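Local structure of WbbM protein (6U4B) at residues 391-396 with 477-482; 487-492 with 512-517. The protein is a trimeric bifunctional O-antigen polymerase of Klebsiella pneumoniae that binds magnesium and probably acts as a glycosyltransferase. One frame throughout, in Å; residues are numbered along the deposited sequence.

Contact 1 of 2, residues 391-396 with 477-482; sequences FIPQLF and IVFNVK
Ile392 sets its CG2 methyl over one face of the Phe479 ring: this carbon stands 3.8 Å from the ring centroid and only 14° off the ring normal, a CH-pi contact. The other branch ends at CD1, which comes in at the CE1-CZ rim of the ring, 3.6 Å from Phe479 CE1. A chi1 of -75° sends CG2, anti to the backbone N, over the ring while CG1 carries CD1 to its rim. The two side chains cross at about a right angle. Pro393 adds a looser touch, its CD 4.3 Å from Phe479 CE2. Further along, Val481, the first residue of helix 481-487, packs against backbone instead of a side chain. Val481 CG1, anti to its own backbone N (chi1 178°), sits 3.3 Å from Phe396 O, just past the end of helix 392-395. Val402 and Phe404 of strand 402-405 touch Ile392 as well, and Phe404 also meets Phe479, extending the apolar cluster into the sheet. Every touching residue is buried and the side chains that meet are all apolar, which implies that close packing, not polar pairing, holds the short helix 392-395 against strand 477-479 and the start of helix 481-487.

Contact 2 of 2, residues 487-492 with 512-517; sequences ENTFAE and KVFYSR
The backbones come nearest at Glu492 and Val513, whose CA atoms are 7.2 Å apart, where the first turns of helix 489-499 face the end of helix 505-513. From there a type II beta turn, Phe514 to Arg517, leads back to Glu487. The two charged groups meet end-on from opposite directions, NH1 and NH2 each serving one carboxylate oxygen. The shorter bond, Arg517 NH2 to Glu487 OE2 at 2.6 Å, is nearly straight (169°) and close to the guanidinium plane; Arg517 NH1 reaches the syn lone pair of Glu487 OE1 at 3.1 Å, with OE1 tilted from that plane. The carboxylate and guanidinium planes are 33° apart. Bends at chi2 and chi3 fold the arginine to this meeting. Arg517 NH2 also donates to Asn425 O, and Glu487 OE2 accepts from Gln483 NE2, giving each group a second partner. On the apolar side, Thr489 CG2 abuts the Phe514 ring edge, 3.6 Å from Phe514 CE1, while Val513 CG1 lies 3.9 Å from Glu492 CG. Asn488, with positive phi, ends helix 481-487 in a Schellman motif, and its OD1 weakly caps helix 489-499 at Ala491 N: a helix-helix junction tied by a bidentate salt bridge to the turn after helix 505-513.

In the fold
From the N terminus, helix 392-395 comes before the metal-binding Asp406 and Asp408. Contact 1 closes the long loop that runs through them to strand 477-479, which pairs antiparallel with strands 402-405 and 428-432. The chain then enters helix 481-487, whose end opens contact 2; this closes a much shorter, mostly helical loop just ahead of strand 518-521. The loops follow in series and neither nest nor cross, yet the contact centres are only 11 Å apart. Phe490 joins them by packing on Phe391, Pro393 and Gln394. Contact 1 ties helix 392-395 to strand 477-479 and helix 481-487; contact 2 ties the junction of helices 481-487 and 489-499 to the end of helix 505-513 and its turn.

Contact 1 of 2, residues 391-396 with 477-482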
# COMPACT_ATOMS: atom_id res chain seq x y z
N PHE A 391 12.16 35.45 4.78
CA PHE A 391 13.58 35.17 4.84
C PHE A 391 14.07 34.28 3.70
O PHE A 391 15.26 33.95 3.66
CB PHE A 391 13.93 34.54 6.19
CG PHE A 391 13.65 35.44 7.36
CD1 PHE A 391 12.42 35.40 7.99
CD2 PHE A 391 14.61 36.33 7.81
CE1 PHE A 391 12.15 36.24 9.06
CE2 PHE A 391 14.34 37.17 8.88
CZ PHE A 391 13.12 37.12 9.51
N ILE A 392 13.17 33.91 2.78
CA ILE A 392 13.59 33.06 1.66
C ILE A 392 14.66 33.72 0.79
O ILE A 392 15.64 33.04 0.46
CB ILE A 392 12.35 32.61 0.86
CG1 ILE A 392 11.61 31.52 1.63
CG2 ILE A 392 12.76 32.12 -0.53
CD1 ILE A 392 10.20 31.25 1.13
N PRO A 393 14.56 34.99 0.41
CA PRO A 393 15.64 35.58 -0.41
C PRO A 393 16.99 35.63 0.29
O PRO A 393 18.01 35.76 -0.39
CB PRO A 393 15.12 36.99 -0.72
CG PRO A 393 14.09 37.26 0.31
CD PRO A 393 13.45 35.94 0.58
N GLN A 394 17.04 35.53 1.62
CA GLN A 394 18.32 35.56 2.32
C GLN A 394 18.92 34.16 2.47
O GLN A 394 20.07 33.93 2.09
CB GLN A 394 18.17 36.22 3.69
CG GLN A 394 19.49 36.47 4.41
CD GLN A 394 20.32 37.58 3.78
OE1 GLN A 394 19.90 38.23 2.82
NE2 GLN A 394 21.52 37.80 4.32
N LEU A 395 18.15 33.22 3.02
CA LEU A 395 18.67 31.87 3.23
C LEU A 395 18.97 31.18 1.90
O LEU A 395 19.95 30.44 1.79
CB LEU A 395 17.67 31.05 4.05
CG LEU A 395 18.11 29.63 4.42
CD1 LEU A 395 19.33 29.68 5.34
CD2 LEU A 395 16.97 28.85 5.06
N PHE A 396 18.13 31.41 0.89
CA PHE A 396 18.27 30.76 -0.41
C PHE A 396 18.89 31.67 -1.46
O PHE A 396 18.65 31.48 -2.66
CB PHE A 396 16.90 30.24 -0.88
CG PHE A 396 16.34 29.17 0.00
CD1 PHE A 396 16.65 27.84 -0.24
CD2 PHE A 396 15.53 29.48 1.08
CE1 PHE A 396 16.15 26.84 0.57
CE2 PHE A 396 15.02 28.48 1.89
CZ PHE A 396 15.33 27.16 1.64
N ILE A 477 4.33 30.31 -3.95
CA ILE A 477 5.05 31.46 -4.49
C ILE A 477 6.32 30.96 -5.17
O ILE A 477 7.10 30.23 -4.56
CB ILE A 477 5.42 32.48 -3.39
CG1 ILE A 477 4.19 32.90 -2.58
CG2 ILE A 477 6.08 33.70 -4.01
CD1 ILE A 477 4.52 33.76 -1.38
N VAL A 478 6.53 31.38 -6.41
CA VAL A 478 7.80 31.19 -7.08
C VAL A 478 8.65 32.43 -6.82
O VAL A 478 8.35 33.51 -7.34
CB VAL A 478 7.63 30.94 -8.58
CG1 VAL A 478 8.99 30.68 -9.22
CG2 VAL A 478 6.69 29.78 -8.83
N PHE A 479 9.68 32.29 -6.01
CA PHE A 479 10.57 33.39 -5.70
C PHE A 479 11.60 33.56 -6.81
O PHE A 479 12.30 32.61 -7.17
CB PHE A 479 11.28 33.17 -4.36
CG PHE A 479 10.41 33.44 -3.17
CD1 PHE A 479 9.44 32.54 -2.77
CD2 PHE A 479 10.59 34.60 -2.43
CE1 PHE A 479 8.65 32.80 -1.67
CE2 PHE A 479 9.80 34.86 -1.32
CZ PHE A 479 8.83 33.96 -0.94
N ASN A 480 11.69 34.77 -7.37
CA ASN A 480 12.78 35.13 -8.27
C ASN A 480 13.93 35.63 -7.40
O ASN A 480 14.18 36.83 -7.26
CB ASN A 480 12.33 36.18 -9.28
CG ASN A 480 13.37 36.44 -10.35
OD1 ASN A 480 14.53 36.04 -10.23
ND2 ASN A 480 12.97 37.14 -11.41
N VAL A 481 14.64 34.66 -6.80
CA VAL A 481 15.67 35.00 -5.82
C VAL A 481 16.77 35.83 -6.46
O VAL A 481 17.25 36.80 -5.87
CB VAL A 481 16.22 33.71 -5.17
CG1 VAL A 481 17.33 34.05 -4.19
CG2 VAL A 481 15.11 32.95 -4.47
N LYS A 482 17.19 35.46 -7.67
CA LYS A 482 18.27 36.19 -8.34
C LYS A 482 17.93 37.66 -8.48
O LYS A 482 18.80 38.53 -8.28
CB LYS A 482 18.57 35.57 -9.70
CG LYS A 482 19.49 36.42 -10.56
CD LYS A 482 20.60 35.61 -11.21
CE LYS A 482 20.07 34.68 -12.28
NZ LYS A 482 21.17 33.98 -12.99

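Contact 2 of 2, residues 487-492 with 512-517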
# COMPACT_ATOMS: atom_id res chain seq x y z
N GLU A 487 18.24 43.47 -6.31
CA GLU A 487 17.51 44.62 -5.78
C GLU A 487 17.57 44.73 -4.26
O GLU A 487 17.06 45.70 -3.71
CB GLU A 487 16.05 44.57 -6.23
CG GLU A 487 15.86 44.53 -7.74
CD GLU A 487 14.40 44.62 -8.15
OE1 GLU A 487 13.55 44.84 -7.27
OE2 GLU A 487 14.11 44.48 -9.36
N ASN A 488 18.19 43.76 -3.59
CA ASN A 488 18.20 43.68 -2.12
C ASN A 488 16.78 43.78 -1.56
O ASN A 488 16.52 44.51 -0.60
CB ASN A 488 19.11 44.75 -1.52
CG ASN A 488 19.66 44.35 -0.16
OD1 ASN A 488 19.07 43.51 0.54
ND2 ASN A 488 20.78 44.93 0.23
N THR A 489 15.86 43.05 -2.18
CA THR A 489 14.47 43.02 -1.73
C THR A 489 14.36 42.63 -0.27
O THR A 489 13.46 43.10 0.44
CB THR A 489 13.66 42.05 -2.60
OG1 THR A 489 13.80 42.41 -3.98
CG2 THR A 489 12.18 42.09 -2.22
N PHE A 490 15.28 41.79 0.22
CA PHE A 490 15.20 41.31 1.59
C PHE A 490 15.27 42.46 2.59
O PHE A 490 14.55 42.47 3.59
CB PHE A 490 16.31 40.30 1.86
CG PHE A 490 16.38 39.86 3.29
CD1 PHE A 490 17.39 40.31 4.12
CD2 PHE A 490 15.42 39.00 3.81
CE1 PHE A 490 17.45 39.90 5.44
CE2 PHE A 490 15.48 38.59 5.13
CZ PHE A 490 16.49 39.04 5.95
N ALA A 491 16.14 43.45 2.32
CA ALA A 491 16.25 44.60 3.21
C ALA A 491 14.94 45.37 3.27
O ALA A 491 14.55 45.87 4.33
CB ALA A 491 17.39 45.51 2.76
N GLU A 492 14.24 45.48 2.13
CA GLU A 492 12.95 46.16 2.11
C GLU A 492 11.90 45.36 2.87
O GLU A 492 11.09 45.94 3.61
CB GLU A 492 12.51 46.39 0.67
CG GLU A 492 11.17 47.10 0.53
CD GLU A 492 11.24 48.57 0.86
OE1 GLU A 492 12.36 49.09 1.07
OE2 GLU A 492 10.17 49.22 0.91
N LYS A 512 2.68 44.19 -0.47
CA LYS A 512 3.12 45.58 -0.55
C LYS A 512 4.46 45.70 -1.25
O LYS A 512 4.64 46.53 -2.15
CB LYS A 512 3.18 46.19 0.85
CG LYS A 512 3.93 47.51 0.94
CD LYS A 512 3.72 48.18 2.30
CE LYS A 512 4.75 49.27 2.55
NZ LYS A 512 4.76 50.33 1.50
N VAL A 513 5.43 44.86 -0.86
CA VAL A 513 6.77 44.99 -1.41
C VAL A 513 6.83 44.49 -2.85
O VAL A 513 7.57 45.05 -3.68
CB VAL A 513 7.79 44.27 -0.51
CG1 VAL A 513 9.17 44.26 -1.15
CG2 VAL A 513 7.85 44.94 0.85
N PHE A 514 6.05 43.47 -3.20
CA PHE A 514 6.10 42.89 -4.53
C PHE A 514 5.07 43.50 -5.48
O PHE A 514 4.92 43.00 -6.61
CB PHE A 514 5.91 41.37 -4.48
CG PHE A 514 6.86 40.66 -3.55
CD1 PHE A 514 8.09 41.22 -3.22
CD2 PHE A 514 6.54 39.42 -3.02
CE1 PHE A 514 8.96 40.56 -2.37
CE2 PHE A 514 7.41 38.76 -2.17
CZ PHE A 514 8.62 39.33 -1.85
N TYR A 515 4.37 44.55 -5.07
CA TYR A 515 3.29 45.10 -5.89
C TYR A 515 3.81 45.52 -7.26
O TYR A 515 4.86 46.15 -7.38
CB TYR A 515 2.63 46.29 -5.20
CG TYR A 515 1.46 46.84 -5.99
CD1 TYR A 515 0.32 46.08 -6.18
CD2 TYR A 515 1.51 48.11 -6.57
CE1 TYR A 515 -0.75 46.56 -6.91
CE2 TYR A 515 0.44 48.60 -7.30
CZ TYR A 515 -0.69 47.82 -7.46
OH TYR A 515 -1.76 48.29 -8.18
N SER A 516 3.05 45.17 -8.30
CA SER A 516 3.37 45.40 -9.71
C SER A 516 4.61 44.65 -10.16
O SER A 516 5.14 44.92 -11.25
CB SER A 516 3.51 46.90 -10.03
OG SER A 516 4.69 47.43 -9.46
N ARG A 517 5.10 43.70 -9.36
CA ARG A 517 6.22 42.84 -9.72
C ARG A 517 5.82 41.38 -9.58
O ARG A 517 6.61 40.54 -9.14
CB ARG A 517 7.45 43.15 -8.86
CG ARG A 517 7.79 44.63 -8.73
CD ARG A 517 8.39 45.21 -10.01
NE ARG A 517 9.58 44.48 -10.45
CZ ARG A 517 10.79 44.62 -9.91
NH1 ARG A 517 10.98 45.45 -8.89
NH2 ARG A 517 11.81 43.91 -10.38